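Local coordinates for Lin1944 protein (PDB 3D7L) that is of unknown function but is probably an oxidoreductase of the short-chain dehydrogenase/reductase family, at residues T66-T70 with V84-K89; S109-T113 with F186-V190; R151-S156 with A193-Y199. All blocks are in the same frame, centred on the assembly; numbering follows the deposited sequence.

Interaction 1: residues T66-T70 with V84-K89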
loop_
_atom_site.group_PDB
_atom_site.type_symbol
_atom_site.label_atom_id
_atom_site.label_comp_id
_atom_site.label_asym_id
_atom_site.label_seq_id
_atom_site.Cartn_x
_atom_site.Cartn_y
_atom_site.Cartn_z
ATOM N N THR D 66 11.060 8.368 -8.004
ATOM C CA THR D 66 10.091 8.590 -9.073
ATOM C C THR D 66 8.734 8.039 -8.647
ATOM O O THR D 66 8.623 7.407 -7.606
ATOM C CB THR D 66 10.548 7.908 -10.405
ATOM O OG1 THR D 66 9.850 8.499 -11.506
ATOM C CG2 THR D 66 10.318 6.369 -10.390
ATOM N N GLY D 67 7.715 8.271 -9.462
ATOM C CA GLY D 67 6.391 7.713 -9.202
ATOM C C GLY D 67 5.423 8.808 -8.837
ATOM O O GLY D 67 5.711 9.629 -7.982
ATOM N N SER D 68 4.266 8.812 -9.484
ATOM C CA SER D 68 3.261 9.847 -9.283
ATOM C C SER D 68 2.017 9.270 -8.646
ATOM O O SER D 68 1.670 8.116 -8.901
ATOM C CB SER D 68 2.846 10.479 -10.621
ATOM O OG SER D 68 3.970 10.832 -11.406
ATOM N N ALA D 69 1.347 10.111 -7.862
ATOM C CA ALA D 69 0.114 9.780 -7.152
ATOM C C ALA D 69 -0.925 10.875 -7.387
ATOM O O ALA D 69 -0.604 12.070 -7.272
ATOM C CB ALA D 69 0.381 9.655 -5.644
ATOM N N THR D 70 -2.156 10.475 -7.701
ATOM C CA THR D 70 -3.269 11.420 -7.779
ATOM C C THR D 70 -3.412 12.189 -6.468
ATOM O O THR D 70 -3.421 11.577 -5.383
ATOM C CB THR D 70 -4.596 10.698 -8.109
ATOM O OG1 THR D 70 -4.540 10.252 -9.463
ATOM C CG2 THR D 70 -5.784 11.627 -7.961
ATOM N N VAL D 84 -4.433 5.607 -11.419
ATOM C CA VAL D 84 -3.220 6.288 -11.881
ATOM C C VAL D 84 -2.105 6.123 -10.835
ATOM O O VAL D 84 -1.000 5.671 -11.149
ATOM C CB VAL D 84 -3.501 7.798 -12.231
ATOM C CG1 VAL D 84 -2.256 8.461 -12.755
ATOM C CG2 VAL D 84 -4.641 7.920 -13.264
ATOM N N THR D 85 -2.409 6.451 -9.581
ATOM C CA THR D 85 -1.466 6.188 -8.476
ATOM C C THR D 85 -0.998 4.731 -8.501
ATOM O O THR D 85 0.212 4.443 -8.434
ATOM C CB THR D 85 -2.131 6.436 -7.135
ATOM O OG1 THR D 85 -2.721 7.725 -7.166
ATOM C CG2 THR D 85 -1.092 6.354 -5.970
ATOM N N ILE D 86 -1.975 3.828 -8.598
ATOM C CA ILE D 86 -1.721 2.391 -8.594
ATOM C C ILE D 86 -0.721 1.969 -9.659
ATOM O O ILE D 86 0.143 1.128 -9.380
ATOM C CB ILE D 86 -3.020 1.565 -8.662
ATOM C CG1 ILE D 86 -3.809 1.734 -7.346
ATOM C CG2 ILE D 86 -2.710 0.088 -8.900
ATOM C CD1 ILE D 86 -5.155 1.031 -7.312
ATOM N N SER D 87 -0.790 2.576 -10.848
ATOM C CA SER D 87 0.144 2.199 -11.921
ATOM C C SER D 87 1.513 2.851 -11.797
ATOM O O SER D 87 2.477 2.356 -12.379
ATOM C CB SER D 87 -0.452 2.446 -13.328
ATOM O OG SER D 87 -0.424 3.829 -13.637
ATOM N N SER D 88 1.609 3.941 -11.028
ATOM C CA SER D 88 2.830 4.764 -11.016
ATOM C C SER D 88 3.630 4.746 -9.693
ATOM O O SER D 88 4.528 3.920 -9.542
ATOM C CB SER D 88 2.522 6.194 -11.471
ATOM O OG SER D 88 3.726 6.935 -11.643
ATOM N N LYS D 89 3.310 5.632 -8.747
ATOM C CA LYS D 89 4.028 5.667 -7.479
ATOM C C LYS D 89 3.979 4.311 -6.788
ATOM O O LYS D 89 4.963 3.909 -6.172
ATOM C CB LYS D 89 3.482 6.763 -6.546
ATOM C CG LYS D 89 4.175 6.881 -5.173
ATOM C CD LYS D 89 5.541 7.530 -5.292
ATOM C CE LYS D 89 6.218 7.733 -3.944
ATOM N NZ LYS D 89 5.538 8.763 -3.142
#
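Extended along one flank of helix 79-100, residues 66-70 come within 3.6 Å of it between the CA atoms of G67 and K89, and their backbone bonds directly to a helix made irregular by a wider pi-type turn at 86-89. The irregularity is consistent with K89 N pairing outside the helix: it donates to S68 O over 3.0 Å, from well above the carbonyl plane. On the same residue S68 N gives a nearly straight bond, 169° at the hydrogen, to S88 OG at 2.9 Å, so both backbone polar atoms of S68 are held by consecutive helix residues. S88 can do this because its OG lies anti to the backbone N (chi1 -172°), swung out from the helix toward the loop.

One turn earlier, T85 plays a similar part with its two branches. Its OG1 takes the N-H of T70 at 2.9 Å and also bonds to S127 OG on helix 126-142, while its CG2 rests 3.6 Å from A69 CB. T70 and V84 cross at about a right angle, T70 OG1 lying beside V84 CB; that hydroxyl is bonded to K81 O, earlier on the same helix. The bent chain of K89 runs alongside G67, CD 3.4 Å from G67 O, and carries NZ away to N132 OD1 and T114 O. At G67 the close backbone approach leaves no room for a CB, which would run into K89 CA.

Nearby, I86 packs on I86 of the second subunit. In Rossmann-fold terms, this is the connection that leaves the parallel strand 59-64 at its C-terminal end and leads into helix 79-100, a beta-alpha unit of the SDR architecture.

Interaction 2: residues S109-T113 with F186-V190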
loop_
_atom_site.group_PDB
_atom_site.type_symbol
_atom_site.label_atom_id
_atom_site.label_comp_id
_atom_site.label_asym_id
_atom_site.label_seq_id
_atom_site.Cartn_x
_atom_site.Cartn_y
_atom_site.Cartn_z
ATOM N N SER D 109 21.564 -3.307 -3.877
ATOM C CA SER D 109 20.392 -2.826 -3.121
ATOM C C SER D 109 19.361 -2.134 -3.995
ATOM O O SER D 109 19.714 -1.605 -5.047
ATOM C CB SER D 109 20.827 -1.841 -2.028
ATOM O OG SER D 109 21.259 -0.618 -2.600
ATOM N N PHE D 110 18.094 -2.137 -3.535
ATOM C CA PHE D 110 17.032 -1.260 -4.045
ATOM C C PHE D 110 16.750 -0.152 -3.025
ATOM O O PHE D 110 16.730 -0.412 -1.830
ATOM C CB PHE D 110 15.714 -2.028 -4.235
ATOM C CG PHE D 110 15.723 -3.017 -5.348
ATOM C CD1 PHE D 110 15.498 -2.614 -6.659
ATOM C CD2 PHE D 110 15.924 -4.372 -5.089
ATOM C CE1 PHE D 110 15.491 -3.531 -7.705
ATOM C CE2 PHE D 110 15.914 -5.302 -6.150
ATOM C CZ PHE D 110 15.681 -4.871 -7.440
ATOM N N THR D 111 16.508 1.075 -3.486
ATOM C CA THR D 111 15.977 2.121 -2.600
ATOM C C THR D 111 14.742 2.736 -3.251
ATOM O O THR D 111 14.814 3.195 -4.388
ATOM C CB THR D 111 16.984 3.205 -2.296
ATOM O OG1 THR D 111 18.210 2.603 -1.903
ATOM C CG2 THR D 111 16.489 4.131 -1.197
ATOM N N LEU D 112 13.618 2.746 -2.528
ATOM C CA LEU D 112 12.345 3.240 -3.088
ATOM C C LEU D 112 11.865 4.488 -2.354
ATOM O O LEU D 112 12.227 4.690 -1.207
ATOM C CB LEU D 112 11.291 2.137 -3.013
ATOM C CG LEU D 112 11.097 1.131 -4.152
ATOM C CD1 LEU D 112 12.311 0.881 -5.094
ATOM C CD2 LEU D 112 10.466 -0.203 -3.629
ATOM N N THR D 113 11.047 5.327 -2.985
ATOM C CA THR D 113 10.622 6.563 -2.290
ATOM C C THR D 113 9.182 6.462 -1.802
ATOM O O THR D 113 8.321 6.015 -2.539
ATOM C CB THR D 113 10.791 7.837 -3.164
ATOM O OG1 THR D 113 12.162 7.962 -3.573
ATOM C CG2 THR D 113 10.381 9.091 -2.392
ATOM N N PHE D 186 19.128 8.299 1.206
ATOM C CA PHE D 186 19.399 7.504 0.012
ATOM C C PHE D 186 20.847 7.011 -0.006
ATOM O O PHE D 186 21.085 5.833 -0.272
ATOM C CB PHE D 186 19.109 8.305 -1.259
ATOM C CG PHE D 186 17.642 8.419 -1.590
ATOM C CD1 PHE D 186 17.026 7.472 -2.398
ATOM C CD2 PHE D 186 16.896 9.496 -1.121
ATOM C CE1 PHE D 186 15.656 7.587 -2.719
ATOM C CE2 PHE D 186 15.560 9.625 -1.451
ATOM C CZ PHE D 186 14.939 8.654 -2.243
ATOM N N GLU D 187 21.802 7.899 0.283
ATOM C CA GLU D 187 23.205 7.486 0.420
ATOM C C GLU D 187 23.372 6.416 1.521
ATOM O O GLU D 187 24.118 5.464 1.344
ATOM C CB GLU D 187 24.128 8.675 0.670
ATOM C CG GLU D 187 25.577 8.271 0.939
ATOM C CD GLU D 187 26.524 9.451 1.169
ATOM O OE1 GLU D 187 26.134 10.610 0.971
ATOM O OE2 GLU D 187 27.683 9.223 1.533
ATOM N N LYS D 188 22.677 6.592 2.652
ATOM C CA LYS D 188 22.662 5.620 3.732
ATOM C C LYS D 188 22.165 4.269 3.210
ATOM O O LYS D 188 22.792 3.246 3.473
ATOM C CB LYS D 188 21.785 6.129 4.895
ATOM C CG LYS D 188 21.734 5.209 6.088
ATOM C CD LYS D 188 20.836 5.771 7.194
ATOM C CE LYS D 188 20.684 4.761 8.327
ATOM N NZ LYS D 188 21.941 4.440 9.043
ATOM N N SER D 189 21.066 4.270 2.444
ATOM C CA SER D 189 20.553 3.027 1.858
ATOM C C SER D 189 21.536 2.377 0.880
ATOM O O SER D 189 21.777 1.185 0.978
ATOM C CB SER D 189 19.190 3.223 1.193
ATOM O OG SER D 189 18.732 1.987 0.726
ATOM N N VAL D 190 22.138 3.147 -0.020
ATOM C CA VAL D 190 23.043 2.570 -1.014
ATOM C C VAL D 190 24.368 2.086 -0.411
ATOM O O VAL D 190 24.855 0.997 -0.746
ATOM C CB VAL D 190 23.295 3.566 -2.194
ATOM C CG1 VAL D 190 24.419 3.071 -3.167
ATOM C CG2 VAL D 190 22.006 3.834 -2.947
HETATM O O HOH W 1 23.974 -0.825 -2.912
#
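T111 and S189 meet hydroxyl to hydroxyl where helix 179-191 packs on one face of the parallel sheet of this Rossmann fold; its segment 186-190 runs nearly antiparallel to 109-113, the segment axes 8.6 Å apart at closest and 157° between their directions. Their contact is a worked case of polar groups paired inside a buried layer: T111 OG1 and S189 OG are 2.8 Å apart and hydrogen-bonded, and S189 OG is held a second time by N153 ND2 on the adjoining strand. S189 reaches the sheet with OG anti to its own backbone N (chi1 -177°). The two branches of T111 divide the work: OG1 stands anti to the carbonyl carbon (chi1 -49°) and serves the serine, while CG2 packs 3.6 Å from F186 CD1.

F186 lies one helical turn before V190, to which its carbonyl is bonded. Its ring stands at about a right angle to the side chain of T113, whose OG1 lies in the ring plane, 3.2 Å from CZ at the edge, and is hydrogen-bonded to S64 O. L15 and V19 of helix 14-23 also touch this ring, as does V155.

V190 CG2 also comes near T111 OG1, and at the S109 end a water joins the two elements, 2.7 Å from S109 OG and donating to V190 O at 3.0 Å.

Interaction 3: residues R151-S156 with A193-Y199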
loop_
_atom_site.group_PDB
_atom_site.type_symbol
_atom_site.label_atom_id
_atom_site.label_comp_id
_atom_site.label_asym_id
_atom_site.label_seq_id
_atom_site.Cartn_x
_atom_site.Cartn_y
_atom_site.Cartn_z
ATOM N N ARG D 151 19.884 -5.966 -0.745
ATOM C CA ARG D 151 19.144 -5.216 0.291
ATOM C C ARG D 151 18.074 -4.333 -0.323
ATOM O O ARG D 151 18.148 -3.976 -1.511
ATOM C CB ARG D 151 20.100 -4.384 1.155
ATOM C CG ARG D 151 21.292 -5.197 1.736
ATOM C CD ARG D 151 22.292 -4.294 2.504
ATOM N NE ARG D 151 22.991 -3.421 1.578
ATOM C CZ ARG D 151 22.751 -2.119 1.394
ATOM N NH1 ARG D 151 21.852 -1.465 2.111
ATOM N NH2 ARG D 151 23.460 -1.457 0.501
ATOM N N ILE D 152 17.060 -3.997 0.475
ATOM C CA ILE D 152 16.009 -3.082 0.008
ATOM C C ILE D 152 15.484 -2.220 1.159
ATOM O O ILE D 152 15.045 -2.741 2.196
ATOM C CB ILE D 152 14.840 -3.840 -0.735
ATOM C CG1 ILE D 152 13.701 -2.869 -1.098
ATOM C CG2 ILE D 152 14.276 -5.009 0.147
ATOM C CD1 ILE D 152 12.762 -3.409 -2.181
ATOM N N ASN D 153 15.539 -0.904 0.964
ATOM C CA ASN D 153 15.022 0.047 1.954
ATOM C C ASN D 153 14.122 1.093 1.295
ATOM O O ASN D 153 14.103 1.204 0.080
ATOM C CB ASN D 153 16.170 0.791 2.659
ATOM C CG ASN D 153 17.142 -0.140 3.350
ATOM O OD1 ASN D 153 16.773 -0.844 4.293
ATOM N ND2 ASN D 153 18.407 -0.126 2.908
ATOM N N THR D 154 13.403 1.866 2.098
ATOM C CA THR D 154 12.646 2.984 1.561
ATOM C C THR D 154 13.069 4.275 2.254
ATOM O O THR D 154 13.523 4.254 3.406
ATOM C CB THR D 154 11.105 2.807 1.677
ATOM O OG1 THR D 154 10.738 2.553 3.029
ATOM C CG2 THR D 154 10.633 1.669 0.811
ATOM N N VAL D 155 12.939 5.382 1.542
ATOM C CA VAL D 155 13.181 6.702 2.107
ATOM C C VAL D 155 11.849 7.458 2.078
ATOM O O VAL D 155 11.171 7.489 1.045
ATOM C CB VAL D 155 14.311 7.440 1.377
ATOM C CG1 VAL D 155 14.445 8.908 1.890
ATOM C CG2 VAL D 155 15.641 6.667 1.541
ATOM N N SER D 156 11.461 8.006 3.224
ATOM C CA SER D 156 10.167 8.705 3.359
ATOM C C SER D 156 10.402 10.171 3.713
ATOM O O SER D 156 10.711 10.514 4.856
ATOM C CB SER D 156 9.278 8.048 4.396
ATOM O OG SER D 156 8.009 8.695 4.419
ATOM N N ALA D 193 24.511 -0.873 5.084
ATOM C CA ALA D 193 24.360 -2.325 4.973
ATOM C C ALA D 193 23.076 -2.845 5.582
ATOM O O ALA D 193 22.947 -4.064 5.828
ATOM C CB ALA D 193 25.571 -3.040 5.596
ATOM N N GLN D 194 22.135 -1.934 5.822
ATOM C CA GLN D 194 20.846 -2.296 6.416
ATOM C C GLN D 194 19.829 -2.674 5.349
ATOM O O GLN D 194 19.992 -2.328 4.175
ATOM C CB GLN D 194 20.306 -1.144 7.288
ATOM C CG GLN D 194 21.351 -0.628 8.306
ATOM C CD GLN D 194 20.886 0.580 9.118
ATOM O OE1 GLN D 194 19.884 1.234 8.796
ATOM N NE2 GLN D 194 21.622 0.878 10.185
ATOM N N THR D 195 18.777 -3.385 5.764
ATOM C CA THR D 195 17.718 -3.773 4.850
ATOM C C THR D 195 16.367 -3.818 5.581
ATOM O O THR D 195 16.316 -3.969 6.790
ATOM C CB THR D 195 18.038 -5.135 4.159
ATOM O OG1 THR D 195 17.193 -5.306 3.009
ATOM C CG2 THR D 195 17.838 -6.309 5.131
ATOM N N GLY D 196 15.287 -3.685 4.831
ATOM C CA GLY D 196 13.944 -3.701 5.406
ATOM C C GLY D 196 13.611 -2.449 6.187
ATOM O O GLY D 196 12.641 -2.434 6.958
ATOM N N GLU D 197 14.402 -1.398 5.979
ATOM C CA GLU D 197 14.254 -0.149 6.703
ATOM C C GLU D 197 13.430 0.869 5.938
ATOM O O GLU D 197 13.430 0.893 4.708
ATOM C CB GLU D 197 15.617 0.447 7.023
ATOM C CG GLU D 197 16.554 -0.460 7.841
ATOM C CD GLU D 197 15.994 -0.839 9.209
ATOM O OE1 GLU D 197 15.220 -0.055 9.830
ATOM O OE2 GLU D 197 16.326 -1.956 9.653
ATOM N N SER D 198 12.696 1.670 6.701
ATOM C CA SER D 198 12.030 2.896 6.261
ATOM C C SER D 198 12.763 4.044 6.960
ATOM O O SER D 198 12.722 4.174 8.194
ATOM C CB SER D 198 10.531 2.855 6.628
ATOM O OG SER D 198 9.890 4.104 6.373
ATOM N N TYR D 199 13.497 4.834 6.174
ATOM C CA TYR D 199 14.270 5.958 6.676
ATOM C C TYR D 199 13.421 7.197 6.556
ATOM O O TYR D 199 13.272 7.744 5.464
ATOM C CB TYR D 199 15.562 6.141 5.863
ATOM C CG TYR D 199 16.552 4.996 5.995
ATOM C CD1 TYR D 199 16.829 4.436 7.236
ATOM C CD2 TYR D 199 17.218 4.486 4.881
ATOM C CE1 TYR D 199 17.742 3.380 7.379
ATOM C CE2 TYR D 199 18.140 3.427 5.014
ATOM C CZ TYR D 199 18.396 2.892 6.267
ATOM O OH TYR D 199 19.278 1.854 6.425
HETATM O O HOH W 2 8.815 4.124 3.896
#
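Q194 O is gripped by two side chains of strand 151-157. R151 NH1 donates to it at 2.9 Å, with the oxygen in the guanidinium plane, and N153 ND2 at 3.0 Å, from well above the carbonyl plane. The other end of the N153 amide accepts from E197 N, which sits on a lone pair of OD1. Bound at both ends, the amide is fixed in its rotation, and it bridges the turn 194-197 much as a backbone peptide would; chi1 of -58° brings CG beside the backbone N and over to this turn.

Where the turn departs from strand geometry, a side chain stands in for the missing backbone partner. T195 OG1 accepts from I152 N at 2.9 Å, and G196 N then returns a bond to I152 O. G196 has a positive phi, 72°, at the point where the chain turns into the parallel pairing. From here the bonds are regular: T154 N to E197 O, Y199 N to T154 O at 2.8 Å and almost straight (178°), and S156 N to Y199 O.

Further out, A193 CA lies over one face of the R151 guanidinium, offset toward its rim. The Y199 ring passes N153, CE2 4.0 Å from its CB, and its OH lies very close to Q194 OE1, a doubtful short contact. V155 CG2 meets the ring at its edge. On the other face of the sheet, a water links T154 OG1 to S198 OG.

Strand 198-201 thus ends the seven-stranded parallel sheet of the chain beside strand 151-157, whose other neighbour is strand 108-113. Helix 179-191 packs on the V155 and Y199 face, and helix 126-142 on that of T154 and S198.

Interactions 2 and 3 share a region, their centres about 6 Å apart: strands 108-113 and 151-157 are neighbours in one sheet, and helix 179-191 leads on to the edge strand 198-201. R151 joins them, its O probably bonded to F110 N and its NH1 to S189 O. Interaction 1 lies about 19 Å from interaction 2, centre to centre, across the chain's centre, yet K89 CE touches T113 O. Chemistry follows place. Buried interaction 2 relies on side chains and few polar pairs; interaction 3, partly buried at the sheet edge, is dominated by hydrogen bonds; interaction 1, also partly buried, ties a loop to a helix through backbone groups and small hydroxyls.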